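Local coordinates for bromodomain factor 2 protein (Trypanosoma cruzi, PDB 6NIM), which probably binds acetylated lysines, most likely on histones, through its bromodomain, a helical module whose acetyl-lysine pocket is the usual target of inhibitors such as bromosporine, at residues L11-C16 and Q59-G64; D71-V76 and I103-A108. All coordinates share one frame; numbering follows the deposited sequence.

Contact 1 of 2, residues L11-C16 and Q59-G64; sequences LDKARC and QGIESG
K13 and I61 lie side by side, their side chains running past each other in opposite directions. From the first turn of helix 13-26, K13 sends an extended chain across the end of helix 54-62: its CB rests 3.9 Å from I61 CG2, and CE comes to 3.3 Å from I61 O. CG sits beside K13's own backbone N (chi1 -68°), and the stretched chain beyond it carries the amine to the C-terminal end of helix 54-62, where NZ donates to E62 O at 2.9 Å. NZ stands above that carbonyl plane, 46° out of it. A lysine suits this exposed edge of the contact: its methylenes cover I61 while its positive charge would be drawn to the carbonyl-rich helix end. The carboxylate of E62 turns elsewhere, to R58.

I61 works by its two branches. CG2 faces K13, whereas CD1 reaches inward to C16 CB at 3.8 Å; a small residue here lets the methyl come close. L11, ahead of the helix, brings CD2 to 3.7 Å from I61 O. G64, with phi 73°, takes the left-handed conformation as G64 N bonds to I61 O. The arrangement is a Schellman-terminated helix packed against the start of another, here at one end of the bromodomain's helical bundle.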
loop_
_atom_site.group_PDB
_atom_site.type_symbol
_atom_site.label_atom_id
_atom_site.label_comp_id
_atom_site.label_asym_id
_atom_site.label_seq_id
_atom_site.Cartn_x
_atom_site.Cartn_y
_atom_site.Cartn_z
ATOM N N LEU A 11 -3.349 10.659 -16.493
ATOM C CA LEU A 11 -2.005 10.025 -16.519
ATOM C C LEU A 11 -1.092 10.927 -17.347
ATOM O O LEU A 11 -1.353 11.113 -18.547
ATOM C CB LEU A 11 -2.055 8.626 -17.123
ATOM C CG LEU A 11 -0.710 7.898 -17.137
ATOM C CD1 LEU A 11 -0.258 7.596 -15.711
ATOM C CD2 LEU A 11 -0.753 6.623 -17.955
ATOM N N ASP A 12 -0.051 11.443 -16.711
ATOM C CA ASP A 12 0.976 12.289 -17.364
ATOM C C ASP A 12 2.113 11.352 -17.745
ATOM O O ASP A 12 2.967 11.086 -16.914
ATOM C CB ASP A 12 1.288 13.483 -16.462
ATOM C CG ASP A 12 0.024 14.254 -16.130
ATOM O OD1 ASP A 12 -0.726 14.598 -17.102
ATOM O OD2 ASP A 12 -0.245 14.448 -14.918
ATOM N N LYS A 13 2.077 10.808 -18.958
ATOM C CA LYS A 13 2.964 9.678 -19.285
ATOM C C LYS A 13 4.412 10.190 -19.289
ATOM O O LYS A 13 5.281 9.458 -18.820
ATOM C CB LYS A 13 2.638 9.042 -20.630
ATOM C CG LYS A 13 1.324 8.296 -20.731
ATOM C CD LYS A 13 1.336 7.470 -22.028
ATOM C CE LYS A 13 0.078 6.683 -22.270
ATOM N NZ LYS A 13 0.159 6.036 -23.596
ATOM N N ALA A 14 4.696 11.370 -19.841
ATOM C CA ALA A 14 6.112 11.811 -19.954
ATOM C C ALA A 14 6.703 11.861 -18.543
ATOM O O ALA A 14 7.803 11.312 -18.330
ATOM C CB ALA A 14 6.224 13.145 -20.656
ATOM N N ARG A 15 5.998 12.504 -17.618
ATOM C CA ARG A 15 6.543 12.757 -16.251
ATOM C C ARG A 15 6.584 11.439 -15.474
ATOM O O ARG A 15 7.562 11.207 -14.751
ATOM C CB ARG A 15 5.707 13.804 -15.532
ATOM C CG ARG A 15 5.808 15.191 -16.137
ATOM C CD ARG A 15 4.780 16.030 -15.426
ATOM N NE ARG A 15 4.525 17.294 -16.062
ATOM C CZ ARG A 15 5.294 18.351 -15.912
ATOM N NH1 ARG A 15 6.393 18.248 -15.189
ATOM N NH2 ARG A 15 4.974 19.504 -16.477
ATOM N N CYS A 16 5.592 10.571 -15.646
ATOM C CA CYS A 16 5.631 9.242 -14.989
ATOM C C CYS A 16 6.802 8.417 -15.527
ATOM O O CYS A 16 7.413 7.679 -14.754
ATOM C CB CYS A 16 4.315 8.502 -15.150
ATOM S SG CYS A 16 3.000 9.216 -14.143
ATOM N N GLN A 59 5.894 -0.363 -18.689
ATOM C CA GLN A 59 4.947 -0.916 -19.705
ATOM C C GLN A 59 3.516 -0.484 -19.388
ATOM O O GLN A 59 2.772 -0.183 -20.340
ATOM C CB GLN A 59 5.093 -2.432 -19.804
ATOM C CG GLN A 59 6.439 -2.794 -20.403
ATOM C CD GLN A 59 6.648 -4.274 -20.578
ATOM O OE1 GLN A 59 6.400 -5.072 -19.674
ATOM N NE2 GLN A 59 7.134 -4.639 -21.752
ATOM N N GLY A 60 3.139 -0.440 -18.112
ATOM C CA GLY A 60 1.784 -0.067 -17.672
ATOM C C GLY A 60 1.487 1.405 -17.952
ATOM O O GLY A 60 0.327 1.770 -18.282
ATOM N N ILE A 61 2.487 2.259 -17.791
ATOM C CA ILE A 61 2.363 3.696 -18.172
ATOM C C ILE A 61 2.178 3.722 -19.680
ATOM O O ILE A 61 1.285 4.419 -20.139
ATOM C CB ILE A 61 3.590 4.536 -17.774
ATOM C CG1 ILE A 61 3.823 4.548 -16.260
ATOM C CG2 ILE A 61 3.455 5.963 -18.322
ATOM C CD1 ILE A 61 5.249 4.871 -15.827
ATOM N N GLU A 62 3.074 3.070 -20.406
ATOM C CA GLU A 62 3.097 3.176 -21.897
ATOM C C GLU A 62 1.737 2.752 -22.461
ATOM O O GLU A 62 1.239 3.383 -23.443
ATOM C CB GLU A 62 4.228 2.325 -22.473
ATOM C CG GLU A 62 5.613 2.935 -22.294
ATOM C CD GLU A 62 6.748 2.001 -22.671
ATOM O OE1 GLU A 62 6.492 0.790 -22.850
ATOM O OE2 GLU A 62 7.893 2.458 -22.761
ATOM N N SER A 63 1.149 1.703 -21.891
ATOM C CA SER A 63 -0.098 1.081 -22.402
ATOM C C SER A 63 -1.326 1.861 -21.934
ATOM O O SER A 63 -2.446 1.531 -22.376
ATOM C CB SER A 63 -0.190 -0.352 -21.954
ATOM O OG SER A 63 -0.419 -0.404 -20.539
ATOM N N GLY A 64 -1.170 2.785 -20.998
ATOM C CA GLY A 64 -2.309 3.452 -20.349
ATOM C C GLY A 64 -3.027 2.536 -19.375
ATOM O O GLY A 64 -4.216 2.802 -19.091
#

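Contact 2 of 2, residues D71-V76 and I103-A108; sequences DVQNAV and IYLDVA
Within the left-handed four-helix bundle of the bromodomain, segments 71-76 of helix 69-86 and 103-108 of helix 92-110 run roughly antiparallel, their axes at 149° and 10.9 Å apart at closest approach. Side chains bridge the distance between them. V76 and Y104 lie alongside each other, pointing oppositely, with V76 CG1 settling 3.7 Å from Y104 CD2. A chi1 of 80° sets Y104 CG between its backbone N and carbonyl carbon. Farther out on the ring, Y104 CE2 lies 3.7 Å from Q73 O. L105, next in sequence, lays CG over one face of the ring, toward its rim.

An aromatic with a polar tip fits this spot: the ring is buried in the bundle, while the hydroxyl reaches Y121 O at the chain's end and a water. That water, in the plane of the ring at its edge, donates to Y104 OH at 2.8 Å and to N74 OD1 at 3.0 Å, tying the helices indirectly. Q73 crosses L105 at about a right angle, OE1 lying 3.8 Å from L105 CD2. Q73 CD stands 4.4 Å from A108 CB, whose small size suits the neighbouring amide, and Q73 NE2 goes on to donate to S114 O.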
loop_
_atom_site.group_PDB
_atom_site.type_symbol
_atom_site.label_atom_id
_atom_site.label_comp_id
_atom_site.label_asym_id
_atom_site.label_seq_id
_atom_site.Cartn_x
_atom_site.Cartn_y
_atom_site.Cartn_z
ATOM N N ASP A 71 -1.676 6.420 -9.198
ATOM C CA ASP A 71 -1.617 4.953 -9.421
ATOM C C ASP A 71 -0.177 4.531 -9.721
ATOM O O ASP A 71 0.233 3.437 -9.261
ATOM C CB ASP A 71 -2.513 4.511 -10.568
ATOM C CG ASP A 71 -3.999 4.686 -10.285
ATOM O OD1 ASP A 71 -4.373 4.674 -9.098
ATOM O OD2 ASP A 71 -4.760 4.830 -11.267
ATOM N N VAL A 72 0.564 5.351 -10.469
ATOM C CA VAL A 72 1.983 5.028 -10.797
ATOM C C VAL A 72 2.819 5.120 -9.515
ATOM O O VAL A 72 3.623 4.213 -9.237
ATOM C CB VAL A 72 2.513 5.944 -11.912
ATOM C CG1 VAL A 72 3.992 5.733 -12.126
ATOM C CG2 VAL A 72 1.733 5.690 -13.194
ATOM N N GLN A 73 2.596 6.166 -8.722
ATOM C CA GLN A 73 3.327 6.335 -7.440
ATOM C C GLN A 73 3.022 5.165 -6.501
ATOM O O GLN A 73 3.950 4.670 -5.876
ATOM C CB GLN A 73 2.993 7.669 -6.790
ATOM C CG GLN A 73 3.532 8.815 -7.606
ATOM C CD GLN A 73 3.112 10.142 -7.058
ATOM O OE1 GLN A 73 3.082 10.340 -5.841
ATOM N NE2 GLN A 73 2.861 11.064 -7.974
ATOM N N ASN A 74 1.771 4.719 -6.453
ATOM C CA ASN A 74 1.324 3.593 -5.592
ATOM C C ASN A 74 1.978 2.291 -6.079
ATOM O O ASN A 74 2.312 1.462 -5.235
ATOM C CB ASN A 74 -0.207 3.583 -5.520
ATOM C CG ASN A 74 -0.722 4.766 -4.717
ATOM O OD1 ASN A 74 0.025 5.416 -3.969
ATOM N ND2 ASN A 74 -1.996 5.075 -4.855
ATOM N N ALA A 75 2.168 2.105 -7.388
ATOM C CA ALA A 75 2.833 0.919 -7.973
ATOM C C ALA A 75 4.302 0.916 -7.552
ATOM O O ALA A 75 4.820 -0.117 -7.118
ATOM C CB ALA A 75 2.689 0.899 -9.476
ATOM N N VAL A 76 4.941 2.073 -7.607
ATOM C CA VAL A 76 6.345 2.190 -7.138
ATOM C C VAL A 76 6.391 1.904 -5.630
ATOM O O VAL A 76 7.282 1.150 -5.160
ATOM C CB VAL A 76 6.891 3.588 -7.469
ATOM C CG1 VAL A 76 8.183 3.870 -6.728
ATOM C CG2 VAL A 76 7.069 3.756 -8.963
ATOM N N ILE A 103 13.060 8.354 -0.535
ATOM C CA ILE A 103 13.321 9.342 -1.626
ATOM C C ILE A 103 12.303 9.246 -2.778
ATOM O O ILE A 103 12.332 10.158 -3.617
ATOM C CB ILE A 103 14.751 9.202 -2.179
ATOM C CG1 ILE A 103 14.945 7.890 -2.938
ATOM C CG2 ILE A 103 15.782 9.342 -1.085
ATOM C CD1 ILE A 103 16.176 7.907 -3.843
ATOM N N TYR A 104 11.448 8.223 -2.876
ATOM C CA TYR A 104 10.707 7.999 -4.151
ATOM C C TYR A 104 9.797 9.208 -4.384
ATOM O O TYR A 104 9.685 9.668 -5.551
ATOM C CB TYR A 104 10.019 6.626 -4.251
ATOM C CG TYR A 104 8.701 6.489 -3.523
ATOM C CD1 TYR A 104 8.666 6.367 -2.145
ATOM C CD2 TYR A 104 7.498 6.518 -4.196
ATOM C CE1 TYR A 104 7.469 6.281 -1.457
ATOM C CE2 TYR A 104 6.286 6.417 -3.533
ATOM C CZ TYR A 104 6.268 6.286 -2.150
ATOM O OH TYR A 104 5.088 6.207 -1.454
ATOM N N LEU A 105 9.169 9.761 -3.327
ATOM C CA LEU A 105 8.277 10.919 -3.530
ATOM C C LEU A 105 9.117 12.157 -3.865
ATOM O O LEU A 105 8.675 12.984 -4.664
ATOM C CB LEU A 105 7.442 11.188 -2.274
ATOM C CG LEU A 105 6.460 10.095 -1.887
ATOM C CD1 LEU A 105 5.717 10.534 -0.631
ATOM C CD2 LEU A 105 5.487 9.752 -3.006
ATOM N N ASP A 106 10.305 12.264 -3.294
ATOM C CA ASP A 106 11.231 13.376 -3.615
ATOM C C ASP A 106 11.579 13.334 -5.121
ATOM O O ASP A 106 11.563 14.394 -5.792
ATOM C CB ASP A 106 12.487 13.270 -2.753
ATOM C CG ASP A 106 13.297 14.549 -2.776
ATOM O OD1 ASP A 106 12.736 15.589 -2.349
ATOM O OD2 ASP A 106 14.444 14.521 -3.308
ATOM N N VAL A 107 11.860 12.144 -5.627
ATOM C CA VAL A 107 12.129 11.895 -7.078
ATOM C C VAL A 107 10.891 12.256 -7.894
ATOM O O VAL A 107 11.049 12.972 -8.900
ATOM C CB VAL A 107 12.603 10.456 -7.362
ATOM C CG1 VAL A 107 12.838 10.210 -8.860
ATOM C CG2 VAL A 107 13.894 10.201 -6.589
ATOM N N ALA A 108 9.697 11.793 -7.497
ATOM C CA ALA A 108 8.440 12.144 -8.198
ATOM C C ALA A 108 8.345 13.658 -8.321
ATOM O O ALA A 108 8.107 14.180 -9.438
ATOM C CB ALA A 108 7.254 11.595 -7.470
HETATM O O HOH W 1 2.380 5.970 -2.140
#

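Helix 69-86 joins the two places: V72, a member of segment 71-76 that makes no contact with segment 103-108, packs its CG2 against L11 CD1, C16 SG and I61 CG1. Contact 1 is partly buried and lies at one end of the bundle, its centre about 14 Å from the centre of the chain; contact 2 is buried, its centre about 7 Å from that of the chain, and the centres of the two contacts are 13 Å apart. The chemistry follows. Near the surface, a charged amine bonds directly to a backbone carbonyl at a helix end. Deeper in, apolar and aromatic packing prevails, and the polar link between the segments runs through a water.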